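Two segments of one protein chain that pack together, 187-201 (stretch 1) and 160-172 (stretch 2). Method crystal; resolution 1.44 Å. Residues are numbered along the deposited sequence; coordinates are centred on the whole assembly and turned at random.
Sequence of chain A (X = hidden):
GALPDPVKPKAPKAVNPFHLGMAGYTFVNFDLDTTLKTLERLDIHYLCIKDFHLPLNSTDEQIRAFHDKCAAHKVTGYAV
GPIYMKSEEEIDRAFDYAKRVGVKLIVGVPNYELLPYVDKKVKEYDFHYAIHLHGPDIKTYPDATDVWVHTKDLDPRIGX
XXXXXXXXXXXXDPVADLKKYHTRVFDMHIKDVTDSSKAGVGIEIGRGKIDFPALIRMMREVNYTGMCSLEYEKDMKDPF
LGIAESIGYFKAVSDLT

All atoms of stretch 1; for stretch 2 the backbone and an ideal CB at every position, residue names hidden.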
# COMPACT_ATOMS: atom_id res chain seq x y z
N ASP A 187 16.07 -2.91 -17.31
CA ASP A 187 15.50 -3.22 -15.99
C ASP A 187 15.30 -1.91 -15.27
O ASP A 187 15.84 -0.86 -15.68
CB ASP A 187 16.44 -4.14 -15.20
CG ASP A 187 15.82 -4.72 -13.94
OD1 ASP A 187 14.81 -5.40 -14.08
OD2 ASP A 187 16.48 -4.63 -12.92
N MSE A 188 14.52 -1.93 -14.19
CA MSE A 188 14.27 -0.71 -13.46
C MSE A 188 14.09 -1.09 -11.99
O MSE A 188 13.39 -2.06 -11.70
CB MSE A 188 12.98 -0.05 -13.92
CG MSE A 188 12.79 1.37 -13.45
SE MSE A 188 11.08 2.12 -14.06
CE MSE A 188 11.56 1.86 -16.02
N HIS A 189 14.70 -0.29 -11.12
CA HIS A 189 14.38 -0.32 -9.68
C HIS A 189 13.49 0.89 -9.41
O HIS A 189 13.92 2.06 -9.58
CB HIS A 189 15.67 -0.30 -8.83
CG HIS A 189 16.44 -1.58 -8.89
ND1 HIS A 189 17.56 -1.82 -8.13
CD2 HIS A 189 16.18 -2.73 -9.56
CE1 HIS A 189 17.98 -3.06 -8.37
NE2 HIS A 189 17.16 -3.64 -9.23
N ILE A 190 12.31 0.59 -8.87
CA ILE A 190 11.37 1.59 -8.36
C ILE A 190 11.60 1.73 -6.88
O ILE A 190 11.91 0.74 -6.20
CB ILE A 190 9.90 1.31 -8.74
CG1 ILE A 190 9.45 -0.09 -8.29
CG2 ILE A 190 9.71 1.46 -10.27
CD1 ILE A 190 7.97 -0.26 -8.34
N LYS A 191 11.52 2.97 -6.40
CA LYS A 191 11.72 3.34 -5.00
C LYS A 191 11.41 4.83 -4.97
O LYS A 191 11.27 5.48 -6.04
CB LYS A 191 13.17 3.09 -4.53
CG LYS A 191 14.22 3.77 -5.42
CD LYS A 191 15.66 3.48 -4.99
CE LYS A 191 16.03 2.03 -5.19
NZ LYS A 191 17.55 1.84 -5.01
N ASP A 192 11.23 5.33 -3.76
CA ASP A 192 11.02 6.74 -3.57
C ASP A 192 12.07 7.35 -2.65
O ASP A 192 12.66 6.66 -1.83
CB ASP A 192 9.61 7.00 -3.02
CG ASP A 192 8.97 8.33 -3.51
OD1 ASP A 192 9.71 9.22 -4.05
OD2 ASP A 192 7.70 8.50 -3.26
N VAL A 193 12.28 8.64 -2.75
CA VAL A 193 13.31 9.39 -2.02
C VAL A 193 12.75 10.72 -1.53
O VAL A 193 11.85 11.29 -2.15
CB VAL A 193 14.59 9.59 -2.94
CG1 VAL A 193 15.25 8.21 -3.19
CG2 VAL A 193 14.26 10.39 -4.23
N THR A 194 13.37 11.30 -0.49
CA THR A 194 12.84 12.50 0.17
C THR A 194 13.36 13.81 -0.47
O THR A 194 12.83 14.87 -0.20
CB THR A 194 13.16 12.51 1.66
OG1 THR A 194 14.59 12.52 1.81
CG2 THR A 194 12.60 11.25 2.35
N ASP A 195 14.36 13.69 -1.33
CA ASP A 195 14.92 14.88 -1.98
C ASP A 195 15.69 14.48 -3.21
O ASP A 195 16.21 13.35 -3.27
CB ASP A 195 15.85 15.68 -1.02
CG ASP A 195 16.14 17.07 -1.50
OD1 ASP A 195 15.34 17.64 -2.26
OD2 ASP A 195 17.20 17.60 -1.11
N SER A 196 15.77 15.39 -4.17
CA SER A 196 16.58 15.22 -5.38
C SER A 196 18.04 15.67 -5.13
O SER A 196 18.59 16.50 -5.87
CB SER A 196 15.94 16.04 -6.51
OG SER A 196 15.71 17.40 -6.12
N SER A 197 18.67 15.07 -4.13
CA SER A 197 20.04 15.36 -3.73
C SER A 197 20.61 14.18 -2.99
O SER A 197 19.90 13.26 -2.62
CB SER A 197 20.10 16.60 -2.82
OG SER A 197 19.50 16.34 -1.56
N LYS A 198 21.90 14.22 -2.74
CA LYS A 198 22.57 13.19 -1.93
C LYS A 198 21.92 12.99 -0.55
O LYS A 198 21.85 11.86 -0.04
CB LYS A 198 24.09 13.46 -1.83
CG LYS A 198 24.85 12.45 -0.96
CD LYS A 198 26.33 12.84 -0.76
CE LYS A 198 27.21 12.29 -1.85
NZ LYS A 198 28.66 12.29 -1.47
N ALA A 199 21.41 14.08 0.01
CA ALA A 199 20.71 14.06 1.31
C ALA A 199 19.35 13.37 1.27
O ALA A 199 18.80 13.07 2.35
CB ALA A 199 20.55 15.48 1.90
N GLY A 200 18.79 13.15 0.09
CA GLY A 200 17.53 12.39 -0.02
C GLY A 200 17.72 10.99 0.51
O GLY A 200 18.69 10.32 0.19
N VAL A 201 16.78 10.54 1.36
CA VAL A 201 16.79 9.17 1.85
C VAL A 201 15.58 8.39 1.33
O VAL A 201 14.63 8.96 0.83
CB VAL A 201 16.86 9.12 3.37
CG1 VAL A 201 18.10 9.91 3.84
CG2 VAL A 201 15.56 9.67 4.00
N UNK A 160 21.25 -0.24 -18.99
CA UNK A 160 21.08 0.16 -17.59
C UNK A 160 19.89 -0.50 -16.93
O UNK A 160 18.90 -0.87 -17.57
CB UNK A 160 20.93 1.68 -17.49
N UNK A 161 20.05 -0.66 -15.60
CA UNK A 161 18.97 -0.84 -14.62
C UNK A 161 18.73 0.58 -14.12
O UNK A 161 19.54 1.17 -13.36
CB UNK A 161 19.32 -1.82 -13.50
N UNK A 162 17.66 1.16 -14.67
CA UNK A 162 17.32 2.55 -14.37
C UNK A 162 16.79 2.56 -12.95
O UNK A 162 15.67 2.13 -12.68
CB UNK A 162 16.30 3.12 -15.36
N UNK A 163 17.57 3.13 -12.04
CA UNK A 163 17.16 3.25 -10.63
C UNK A 163 16.63 4.68 -10.48
O UNK A 163 17.36 5.66 -10.46
CB UNK A 163 18.31 2.96 -9.66
N UNK A 164 15.33 4.79 -10.31
CA UNK A 164 14.71 6.08 -10.38
C UNK A 164 15.11 6.93 -9.16
O UNK A 164 15.26 8.15 -9.27
CB UNK A 164 13.19 5.93 -10.47
N UNK A 165 15.31 6.26 -8.01
CA UNK A 165 15.65 6.96 -6.79
C UNK A 165 17.05 7.50 -6.82
O UNK A 165 17.32 8.67 -6.51
CB UNK A 165 15.48 6.04 -5.58
N UNK A 166 18.01 6.64 -7.18
CA UNK A 166 19.39 7.11 -7.29
C UNK A 166 19.58 8.16 -8.39
O UNK A 166 20.36 9.11 -8.21
CB UNK A 166 20.32 5.92 -7.55
N UNK A 167 18.86 8.03 -9.49
CA UNK A 167 18.92 9.02 -10.55
C UNK A 167 18.46 10.39 -10.02
O UNK A 167 19.12 11.39 -10.24
CB UNK A 167 18.06 8.58 -11.74
N UNK A 168 17.32 10.42 -9.32
CA UNK A 168 16.78 11.67 -8.84
C UNK A 168 17.74 12.25 -7.79
O UNK A 168 17.96 13.46 -7.75
CB UNK A 168 15.38 11.47 -8.26
N UNK A 169 18.33 11.40 -6.95
CA UNK A 169 19.29 11.88 -5.93
C UNK A 169 20.55 12.47 -6.56
O UNK A 169 21.20 13.33 -5.92
CB UNK A 169 19.68 10.74 -4.99
N UNK A 170 20.89 12.04 -7.77
CA UNK A 170 21.97 12.67 -8.50
C UNK A 170 21.55 13.99 -9.17
O UNK A 170 22.40 14.60 -9.88
CB UNK A 170 22.50 11.70 -9.55
N UNK A 171 20.33 14.47 -8.95
CA UNK A 171 19.84 15.67 -9.63
C UNK A 171 19.33 15.51 -11.07
O UNK A 171 19.18 16.51 -11.80
CB UNK A 171 20.97 16.70 -9.64
N UNK A 172 18.98 14.27 -11.43
CA UNK A 172 18.51 13.92 -12.76
C UNK A 172 17.04 13.66 -12.69
O UNK A 172 16.54 13.30 -11.62
CB UNK A 172 19.25 12.71 -13.32

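Position 160 has nothing of stretch 1 within 5.5 Å of its CB, so the contact hardly restricts the choice. Selenomethionine, Met 160, sits here; its O accepts a weak hydrogen bond from Asp 187 N at 3.5 Å.

At 161 the strands run parallel and the CB lies 4.0 Å from Asp 187 OD2, on the sheet face shared with the ring of His 189. A small side chain, polar or polarizable, suits this site beside the carboxylate and ring. Cys 161 fills it, its SG lying over the His 189 ring face, 3.6 Å from the centroid.

Position 162 turns to the other face, beside the selenomethionine Met 188, its CB 4.4 Å from Met 188 CG. A mid-sized aliphatic would suit. Leu 162 is deposited, and its backbone does the pairing: Leu 162 N donates to Asp 187 O (2.9 Å) and Leu 162 O accepts from His 189 N (3.0 Å).

At 163 the strand ends and a helix starts, while Lys 191 NZ waits 4.8 Å from the CB. Asp, Asn, Ser or Thr could cap; the nearby ammonium favours an acid. Asp 163 does both jobs: OD1 caps the helix by accepting from the N of 166 at 2.9 Å, and OD2 forms a salt bridge with Lys 191 NZ at 2.7 Å.

Position 164 points sideways along the backbone of 189 to 191, where a branched aliphatic suits. Val 164 places CG1 4.1 Å from Met 188 CG, while its N donates to His 189 O at 3.2 Å.

At 165 a CB would sit 2.6 Å from Lys 191 CG, a clash, and 3.2 Å from Val 193 CG1. Glycine fits, and Gly 165 brings its CA within 3.8 Å of Lys 191 CG.

Position 166 is loosely constrained; a long or polar side chain could reach back. His 166 does, its NE2 3.6 Å from Lys 191 NZ. Position 167, Asp 167, is out of reach.

At 168 the CB lies 4.3 Å from Val 193 CG2, inviting an aliphatic. Leu 168 answers with CD2 3.7 Å from Val 193 CG2.

Position 169 meets the carbonyl-rich turn from 197 to 200, calling for a long donor, Lys or Arg. Arg 169 donates from NE to Gly 200 O and from NH2 to Lys 198 O, both 2.9 Å.

Position 170 points away; it is Asn 170. At 171, positive phi would jam a CB against the preceding carbonyl, so Gly 171 closes the helix in a Schellman motif. Position 172, Cys 172, also points away.

Stretch 2 (160-172) MCLDVGHDLRNGC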
# COMPACT_ATOMS: atom_id res chain seq x y z
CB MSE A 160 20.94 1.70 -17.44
CG MSE A 160 19.62 2.29 -17.95
SE MSE A 160 19.68 4.20 -17.87
CE MSE A 160 20.84 4.46 -19.37
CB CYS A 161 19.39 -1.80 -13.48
SG CYS A 161 18.12 -1.76 -12.24
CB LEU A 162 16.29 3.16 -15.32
CG LEU A 162 15.77 4.54 -14.94
CD1 LEU A 162 16.87 5.55 -14.88
CD2 LEU A 162 14.68 4.91 -15.90
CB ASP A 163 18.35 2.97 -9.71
CG ASP A 163 17.97 2.93 -8.23
OD1 ASP A 163 17.27 3.89 -7.80
OD2 ASP A 163 18.36 1.89 -7.59
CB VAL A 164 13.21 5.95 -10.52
CG1 VAL A 164 12.88 5.14 -11.79
CG2 VAL A 164 12.47 5.36 -9.25
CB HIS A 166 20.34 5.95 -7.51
CG HIS A 166 20.48 5.10 -6.30
ND1 HIS A 166 20.52 5.64 -5.02
CD2 HIS A 166 20.63 3.76 -6.16
CE1 HIS A 166 20.67 4.65 -4.15
NE2 HIS A 166 20.73 3.51 -4.81
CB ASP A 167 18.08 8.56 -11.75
CG ASP A 167 18.57 9.09 -13.11
OD1 ASP A 167 19.79 9.08 -13.40
OD2 ASP A 167 17.66 9.44 -13.89
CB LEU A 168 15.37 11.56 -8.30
CG LEU A 168 14.60 12.88 -8.03
CD1 LEU A 168 14.04 13.51 -9.29
CD2 LEU A 168 13.44 12.67 -7.03
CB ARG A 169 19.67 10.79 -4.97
CG ARG A 169 18.52 10.43 -4.03
CD ARG A 169 18.90 9.25 -3.11
NE ARG A 169 20.06 9.57 -2.30
CZ ARG A 169 21.28 9.05 -2.46
NH1 ARG A 169 21.53 8.13 -3.37
NH2 ARG A 169 22.28 9.45 -1.66
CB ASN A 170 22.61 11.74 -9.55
CG ASN A 170 24.08 12.03 -9.73
OD1 ASN A 170 24.84 12.08 -8.75
ND2 ASN A 170 24.49 12.24 -10.98
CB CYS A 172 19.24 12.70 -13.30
SG CYS A 172 21.05 12.90 -13.38
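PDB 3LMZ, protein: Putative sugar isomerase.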